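Tryptophan synthase alpha chain (Chlamydia trachomatis, PDB 6V82) probably cleaves indoleglycerol phosphate by a retro-aldol reaction to indole and glyceraldehyde 3-phosphate, as the alpha subunit of tryptophan synthase. Local coordinates at residues A20-T25 with H63-A68; V40-L45 with E89-L94; Y95-P100 with V122-A127. All coordinates share one frame; numbering follows the deposited sequence.

From the N terminus, strand 13-19 leads into loop 20-25, and interaction 1 brings helix 57-68 back against that loop. Strand 42-46 lies between these two segments in sequence; it pairs with strand 92-96 in interaction 2, so interactions 1 and 2 cross along the chain. They also touch, through Ala-20 and Leu-45. Interaction 3 follows in series, closing a shorter excursion. Interactions 2 and 3 are joined by a probable Leu-45 O to Tyr-95 N hydrogen bond. Interaction 2 thus joins neighbouring strands of the TIM barrel, interaction 1 seats the loop after strand 13-19 on helix 57-68, and interaction 3 ties the end of strand 92-96 and the start of helix 98-102 to the loop after strand 119-122.

Interaction 1. Residues A20-T25 with H63-A68; sequences AGDGGT and HDRALA. With SO4 (sulfate ion), chain E.
Asp-22 and Arg-65 form a side-on, two-pronged salt bridge in which each carboxylate oxygen takes one nitrogen. Arg-65 NE reaches Asp-22 OD1 at 2.9 Å in a nearly straight bond (168°). Arg-65 NH2 lies 2.8 Å from Asp-22 OD2. Both oxygens are approached on their syn side and lie near the guanidinium plane, yet the two flat groups are turned 31° against each other, leaving the nitrogens somewhat out of the carboxylate plane. With CG anti to its backbone N (chi1 -175°), Asp-22 extends its carboxylate to the Arg-65 side chain, which bends midway to present its NE edge. Asp-22 OD2 has a further partner in Ser-62 OG, one residue before the segment.

Beside this polar pair the backbones come close. The methyl CB of Ala-66 fits into the bend of the loop, 3.4 Å from Ala-20 O and equally near Asp-22 N, while Gly-21 O receives a CA-H contact from Ala-66 CA at 3.5 Å. A type II turn from Gly-21 to Gly-24 shapes the loop, closed by Gly-24 N to Gly-21 O at 2.9 Å. Thr-28 OG1 bonds to Gly-21 N and Gly-24 O, and Val-231 and Thr-235 of helix 229-236 pack on Arg-65. Gly-24 is the N-cap of helix 25-37; in its first turn Thr-25 N donates to sulfate O4 at 3.0 Å, joined by Ser-26 N. The arrangement belongs to the loop that follows the first strand of a TIM barrel, held against helix 57-68, the first of two helices between the second and third strands.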
# COMPACT_ATOMS: atom_id res chain seq x y z
N ALA A 20 19.50 28.95 -31.70
CA ALA A 20 19.13 28.73 -33.09
C ALA A 20 17.72 28.17 -33.18
O ALA A 20 17.39 27.17 -32.54
CB ALA A 20 20.12 27.76 -33.75
N GLY A 21 16.88 28.82 -33.99
CA GLY A 21 15.56 28.32 -34.27
C GLY A 21 14.48 28.77 -33.30
O GLY A 21 13.30 28.50 -33.54
N ASP A 22 14.84 29.42 -32.20
CA ASP A 22 13.85 30.00 -31.31
C ASP A 22 13.17 31.15 -32.05
O ASP A 22 13.81 32.14 -32.41
CB ASP A 22 14.52 30.47 -30.02
CG ASP A 22 13.53 30.98 -28.99
OD1 ASP A 22 12.31 30.78 -29.19
OD2 ASP A 22 13.98 31.58 -27.98
N GLY A 23 11.87 31.01 -32.31
CA GLY A 23 11.19 31.95 -33.17
C GLY A 23 11.25 31.63 -34.66
O GLY A 23 10.64 32.36 -35.46
N GLY A 24 11.97 30.58 -35.06
CA GLY A 24 12.07 30.20 -36.45
C GLY A 24 13.39 30.62 -37.09
O GLY A 24 14.19 31.37 -36.51
N THR A 25 13.59 30.13 -38.32
CA THR A 25 14.83 30.40 -39.05
C THR A 25 15.02 31.89 -39.32
O THR A 25 16.06 32.46 -38.97
CB THR A 25 14.84 29.62 -40.37
OG1 THR A 25 14.84 28.22 -40.09
CG2 THR A 25 16.07 29.97 -41.22
N HIS A 63 15.21 26.34 -25.64
CA HIS A 63 15.42 25.14 -26.44
C HIS A 63 14.08 24.46 -26.77
O HIS A 63 13.86 24.03 -27.91
CB HIS A 63 16.35 24.18 -25.69
CG HIS A 63 17.78 24.61 -25.66
ND1 HIS A 63 18.82 23.73 -25.48
CD2 HIS A 63 18.35 25.84 -25.80
CE1 HIS A 63 19.97 24.39 -25.52
NE2 HIS A 63 19.71 25.67 -25.71
N ASP A 64 13.18 24.36 -25.78
CA ASP A 64 11.86 23.78 -26.05
C ASP A 64 11.16 24.51 -27.19
O ASP A 64 10.60 23.88 -28.09
CB ASP A 64 10.97 23.81 -24.79
CG ASP A 64 11.50 22.90 -23.66
OD1 ASP A 64 12.51 22.19 -23.87
OD2 ASP A 64 10.88 22.90 -22.55
N ARG A 65 11.20 25.86 -27.18
CA ARG A 65 10.52 26.63 -28.23
C ARG A 65 11.14 26.35 -29.60
O ARG A 65 10.42 26.17 -30.58
CB ARG A 65 10.57 28.13 -27.92
CG ARG A 65 9.65 28.59 -26.79
CD ARG A 65 9.54 30.11 -26.74
NE ARG A 65 10.85 30.75 -26.64
CZ ARG A 65 11.41 31.14 -25.50
NH1 ARG A 65 10.77 30.97 -24.34
NH2 ARG A 65 12.62 31.70 -25.51
N ALA A 66 12.47 26.33 -29.67
CA ALA A 66 13.14 26.15 -30.95
C ALA A 66 12.81 24.79 -31.57
O ALA A 66 12.57 24.70 -32.78
CB ALA A 66 14.65 26.33 -30.76
N LEU A 67 12.75 23.74 -30.75
CA LEU A 67 12.45 22.41 -31.26
C LEU A 67 10.98 22.23 -31.60
O LEU A 67 10.64 21.48 -32.53
CB LEU A 67 12.90 21.35 -30.25
CG LEU A 67 14.43 21.19 -30.20
CD1 LEU A 67 14.86 20.24 -29.08
CD2 LEU A 67 14.97 20.70 -31.54
N ALA A 68 10.08 22.91 -30.88
CA ALA A 68 8.68 22.90 -31.28
C ALA A 68 8.45 23.69 -32.56
O ALA A 68 7.43 23.48 -33.23
CB ALA A 68 7.80 23.43 -30.16
S SO4 E . 10.79 30.51 -40.87
O1 SO4 E . 9.33 30.50 -40.81
O2 SO4 E . 11.28 31.73 -40.22
O3 SO4 E . 11.24 30.49 -42.26
O4 SO4 E . 11.32 29.35 -40.15

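Interaction 2. Residues V40-L45 with E89-L94; sequences VDILEL and EVPLIL
Leu-43 and Leu-92 lie side by side across two parallel strands and point the same way. CD2 of Leu-92 comes to 3.4 Å from Leu-43 CB, a tight apolar contact reached because Leu-92 CG is anti to its own carbonyl carbon (chi1 -61°). Further along, Leu-94 brings CD1 to 3.3 Å from Leu-45 O.

The other face is built by crossing rather than parallel side chains. Ile-42 meets the Pro-91 ring at about a right angle, with CG1 4.1 Å from Pro-91 CG. Its second branch, CG2, touches Ile-93 CG1 at 3.7 Å, the two isoleucines running aslant. Ile-93 turns its other branch to Glu-44, whose OE2 lies 3.8 Å from Ile-93 CG2. The carboxylate of Glu-44, a predicted proton acceptor of the active site, is held by Arg-205 at OE1 and Tyr-173 OH at OE2; Ile-93 lies against the OE2 side with its CG2 methyl.

Between the faces, parallel-sheet hydrogen bonds fix the register. Ile-93 uses both its N-H and its C=O toward strand 42-46: its N donates to Leu-43 O, and its O accepts from Leu-45 N at 2.7 Å. A third bond runs from Leu-43 N to Pro-91 O. The short strand axes are inclined by 21°, in keeping with a twisted barrel wall.

Strand 13-19 pairs with the far edge of strand 42-46. Leu-43 packs on helix 25-37, while Leu-45 and Leu-92 pack on helix 73-84. On the face bearing Ile-42 and Ile-93, helix 4-7 covers Pro-91 and both isoleucines with Leu-4 and Val-7.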
# COMPACT_ATOMS: atom_id res chain seq x y z
N VAL A 40 27.90 43.23 -30.55
CA VAL A 40 28.37 41.92 -30.11
C VAL A 40 29.49 41.44 -31.03
O VAL A 40 29.39 41.53 -32.25
CB VAL A 40 27.20 40.92 -30.07
CG1 VAL A 40 27.70 39.50 -29.81
CG2 VAL A 40 26.17 41.33 -28.99
N ASP A 41 30.59 40.95 -30.44
CA ASP A 41 31.77 40.60 -31.22
C ASP A 41 31.81 39.14 -31.64
O ASP A 41 32.44 38.79 -32.64
CB ASP A 41 33.05 40.92 -30.44
CG ASP A 41 33.12 42.37 -29.99
OD1 ASP A 41 33.05 42.62 -28.77
OD2 ASP A 41 33.26 43.26 -30.87
N ILE A 42 31.15 38.27 -30.88
CA ILE A 42 31.15 36.85 -31.14
C ILE A 42 29.75 36.34 -30.86
O ILE A 42 29.21 36.57 -29.78
CB ILE A 42 32.17 36.11 -30.25
CG1 ILE A 42 33.59 36.56 -30.57
CG2 ILE A 42 32.00 34.61 -30.38
CD1 ILE A 42 34.64 36.03 -29.62
N LEU A 43 29.16 35.65 -31.83
CA LEU A 43 27.87 35.02 -31.62
C LEU A 43 28.06 33.60 -31.10
O LEU A 43 28.84 32.83 -31.66
CB LEU A 43 27.05 34.99 -32.91
CG LEU A 43 26.45 36.35 -33.22
CD1 LEU A 43 25.59 36.27 -34.46
CD2 LEU A 43 25.67 36.87 -32.02
N GLU A 44 27.37 33.27 -30.02
CA GLU A 44 27.31 31.89 -29.53
C GLU A 44 25.93 31.38 -29.86
O GLU A 44 24.94 31.79 -29.25
CB GLU A 44 27.60 31.78 -28.04
CG GLU A 44 27.67 30.33 -27.57
CD GLU A 44 28.56 30.13 -26.35
OE1 GLU A 44 28.04 29.75 -25.27
OE2 GLU A 44 29.79 30.36 -26.48
N LEU A 45 25.87 30.48 -30.83
CA LEU A 45 24.63 29.99 -31.40
C LEU A 45 24.30 28.63 -30.79
O LEU A 45 25.06 27.66 -30.96
CB LEU A 45 24.75 29.94 -32.93
CG LEU A 45 23.47 29.77 -33.72
CD1 LEU A 45 22.51 30.93 -33.46
CD2 LEU A 45 23.83 29.67 -35.20
N GLU A 89 32.67 38.39 -40.94
CA GLU A 89 33.79 38.68 -40.05
C GLU A 89 33.57 38.18 -38.63
O GLU A 89 34.48 37.61 -38.03
CB GLU A 89 34.02 40.20 -40.00
CG GLU A 89 35.48 40.66 -40.05
CD GLU A 89 35.59 42.17 -40.33
OE1 GLU A 89 36.22 42.57 -41.35
OE2 GLU A 89 35.05 42.96 -39.52
N VAL A 90 32.37 38.38 -38.08
CA VAL A 90 32.00 38.00 -36.72
C VAL A 90 32.15 36.50 -36.52
O VAL A 90 31.52 35.70 -37.23
CB VAL A 90 30.56 38.44 -36.41
CG1 VAL A 90 30.13 37.87 -35.09
CG2 VAL A 90 30.48 39.96 -36.39
N PRO A 91 32.97 36.07 -35.56
CA PRO A 91 33.09 34.63 -35.26
C PRO A 91 31.77 34.05 -34.77
O PRO A 91 31.01 34.70 -34.05
CB PRO A 91 34.15 34.59 -34.16
CG PRO A 91 34.94 35.84 -34.36
CD PRO A 91 33.98 36.87 -34.85
N LEU A 92 31.50 32.80 -35.17
CA LEU A 92 30.32 32.05 -34.73
C LEU A 92 30.76 30.80 -33.97
O LEU A 92 31.48 29.96 -34.52
CB LEU A 92 29.44 31.63 -35.91
CG LEU A 92 28.87 32.78 -36.75
CD1 LEU A 92 28.12 32.24 -37.96
CD2 LEU A 92 27.97 33.63 -35.90
N ILE A 93 30.33 30.70 -32.71
CA ILE A 93 30.54 29.52 -31.88
C ILE A 93 29.25 28.71 -31.91
O ILE A 93 28.18 29.22 -31.54
CB ILE A 93 30.88 29.90 -30.42
CG1 ILE A 93 32.04 30.90 -30.35
CG2 ILE A 93 31.19 28.66 -29.63
CD1 ILE A 93 33.22 30.48 -31.18
N LEU A 94 29.33 27.45 -32.33
CA LEU A 94 28.20 26.56 -32.12
C LEU A 94 28.29 25.99 -30.71
O LEU A 94 29.27 25.32 -30.36
CB LEU A 94 28.18 25.43 -33.14
CG LEU A 94 26.86 24.66 -33.03
CD1 LEU A 94 25.73 25.56 -33.45
CD2 LEU A 94 26.88 23.39 -33.88

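Interaction 3. Residues Y95-P100 with V122-A127; sequences YSYYNP and VIDLPA
Ile-123 N donates to Ser-96 O at 3.1 Å, continuing the parallel strand pairing where both segments leave the sheet. The same carbonyl also receives a CA-H contact from Val-122. Asp-124 follows in a type I turn from Val-122 to Leu-125, and its CG lies between backbone N and carbonyl carbon (chi1 60°), which directs the carboxylate to the start of helix 98-102. There OD1 accepts a weak, bent bond (130°) from Tyr-98 N at 2.8 Å. Asp-124 OD2 accepts a hydrogen bond from a water at 2.8 Å, and that water in turn accepts from Asn-99 N at 3.0 Å. One carboxylate thus serves two successive backbone N-H groups, that of Tyr-98 directly and weakly, that of Asn-99 through the water.

Apolar branches make CH-pi contacts over one face each of Tyr-97 and Tyr-98: Ile-123 CG2 sits over the Tyr-97 ring centre, 3.6 Å from CE2, and Leu-125 CD1 lies toward the Tyr-98 rim. Ile-123 CB touches Tyr-95 CE1. The hydroxyls bond outside the two segments: those of Tyr-95 and Tyr-97 both to OD2 of Asp-55, a predicted proton acceptor, Tyr-97 OH also to Ala-54 N, and that of Tyr-98 to a polar side chain of another protein in the assembly. Phe-137 of helix 136-144 packs on Val-122 and Leu-125 and meets the Tyr-98 ring edge-to-face, while strand 92-96 continues its pairing with strand 42-46 through Tyr-95.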
# COMPACT_ATOMS: atom_id res chain seq x y z
N TYR A 95 27.29 26.29 -29.90
CA TYR A 95 27.15 25.74 -28.57
C TYR A 95 26.14 24.60 -28.62
O TYR A 95 25.03 24.80 -29.12
CB TYR A 95 26.71 26.81 -27.58
CG TYR A 95 26.30 26.28 -26.24
CD1 TYR A 95 27.26 26.01 -25.27
CD2 TYR A 95 24.96 26.07 -25.94
CE1 TYR A 95 26.88 25.53 -24.02
CE2 TYR A 95 24.57 25.60 -24.70
CZ TYR A 95 25.54 25.32 -23.74
OH TYR A 95 25.15 24.83 -22.52
N SER A 96 26.52 23.43 -28.10
CA SER A 96 25.68 22.26 -28.28
C SER A 96 25.93 21.21 -27.22
O SER A 96 27.00 21.14 -26.60
CB SER A 96 25.90 21.64 -29.67
OG SER A 96 25.22 20.42 -29.79
N TYR A 97 24.92 20.38 -27.03
CA TYR A 97 25.11 19.12 -26.33
C TYR A 97 25.72 18.09 -27.29
O TYR A 97 25.71 18.27 -28.51
CB TYR A 97 23.78 18.64 -25.74
CG TYR A 97 23.46 19.45 -24.51
CD1 TYR A 97 23.00 20.75 -24.63
CD2 TYR A 97 23.69 18.94 -23.25
CE1 TYR A 97 22.74 21.51 -23.51
CE2 TYR A 97 23.44 19.70 -22.12
CZ TYR A 97 22.96 20.98 -22.26
OH TYR A 97 22.70 21.75 -21.16
N TYR A 98 26.27 17.02 -26.71
CA TYR A 98 27.07 16.12 -27.52
C TYR A 98 26.21 15.35 -28.51
O TYR A 98 26.59 15.20 -29.68
CB TYR A 98 27.83 15.15 -26.63
CG TYR A 98 28.81 14.29 -27.40
CD1 TYR A 98 29.34 14.72 -28.62
CD2 TYR A 98 29.19 13.05 -26.92
CE1 TYR A 98 30.25 13.92 -29.34
CE2 TYR A 98 30.08 12.26 -27.62
CZ TYR A 98 30.61 12.69 -28.82
OH TYR A 98 31.49 11.87 -29.48
N ASN A 99 25.04 14.88 -28.07
CA ASN A 99 24.30 13.90 -28.87
C ASN A 99 23.87 14.41 -30.24
O ASN A 99 24.03 13.66 -31.23
CB ASN A 99 23.10 13.38 -28.08
CG ASN A 99 22.56 12.10 -28.67
OD1 ASN A 99 23.28 11.09 -28.73
ND2 ASN A 99 21.31 12.12 -29.12
N PRO A 100 23.32 15.62 -30.40
CA PRO A 100 22.98 16.07 -31.76
C PRO A 100 24.17 16.09 -32.71
O PRO A 100 23.97 15.99 -33.93
CB PRO A 100 22.40 17.48 -31.53
CG PRO A 100 21.88 17.41 -30.12
CD PRO A 100 22.91 16.61 -29.39
N VAL A 122 31.14 21.98 -26.80
CA VAL A 122 30.29 20.85 -26.43
C VAL A 122 30.29 20.77 -24.91
O VAL A 122 31.30 20.38 -24.30
CB VAL A 122 30.74 19.54 -27.08
CG1 VAL A 122 29.69 18.47 -26.85
CG2 VAL A 122 30.91 19.76 -28.56
N ILE A 123 29.15 21.12 -24.30
CA ILE A 123 29.11 21.41 -22.87
C ILE A 123 29.20 20.14 -22.03
O ILE A 123 29.67 20.18 -20.89
CB ILE A 123 27.85 22.24 -22.52
CG1 ILE A 123 27.94 22.79 -21.09
CG2 ILE A 123 26.59 21.40 -22.67
CD1 ILE A 123 28.99 23.87 -20.92
N ASP A 124 28.78 18.99 -22.57
CA ASP A 124 28.80 17.73 -21.84
C ASP A 124 29.79 16.73 -22.42
O ASP A 124 29.66 15.53 -22.17
CB ASP A 124 27.40 17.11 -21.77
CG ASP A 124 26.81 16.81 -23.15
OD1 ASP A 124 27.22 17.48 -24.14
OD2 ASP A 124 25.95 15.90 -23.24
N LEU A 125 30.78 17.19 -23.19
CA LEU A 125 31.87 16.33 -23.67
C LEU A 125 33.19 16.84 -23.10
O LEU A 125 33.84 17.69 -23.72
CB LEU A 125 31.93 16.28 -25.19
CG LEU A 125 32.99 15.34 -25.76
CD1 LEU A 125 32.68 13.89 -25.43
CD2 LEU A 125 33.13 15.53 -27.26
N PRO A 126 33.61 16.37 -21.93
CA PRO A 126 34.89 16.81 -21.39
C PRO A 126 36.08 16.21 -22.14
O PRO A 126 35.99 15.12 -22.72
CB PRO A 126 34.85 16.31 -19.93
CG PRO A 126 33.91 15.15 -19.97
CD PRO A 126 32.88 15.48 -21.01
N ALA A 127 37.19 16.94 -22.13
CA ALA A 127 38.43 16.42 -22.68
C ALA A 127 38.79 15.12 -21.98
O ALA A 127 38.50 14.94 -20.80
CB ALA A 127 39.57 17.43 -22.51
O HOH W 1 24.27 14.83 -25.14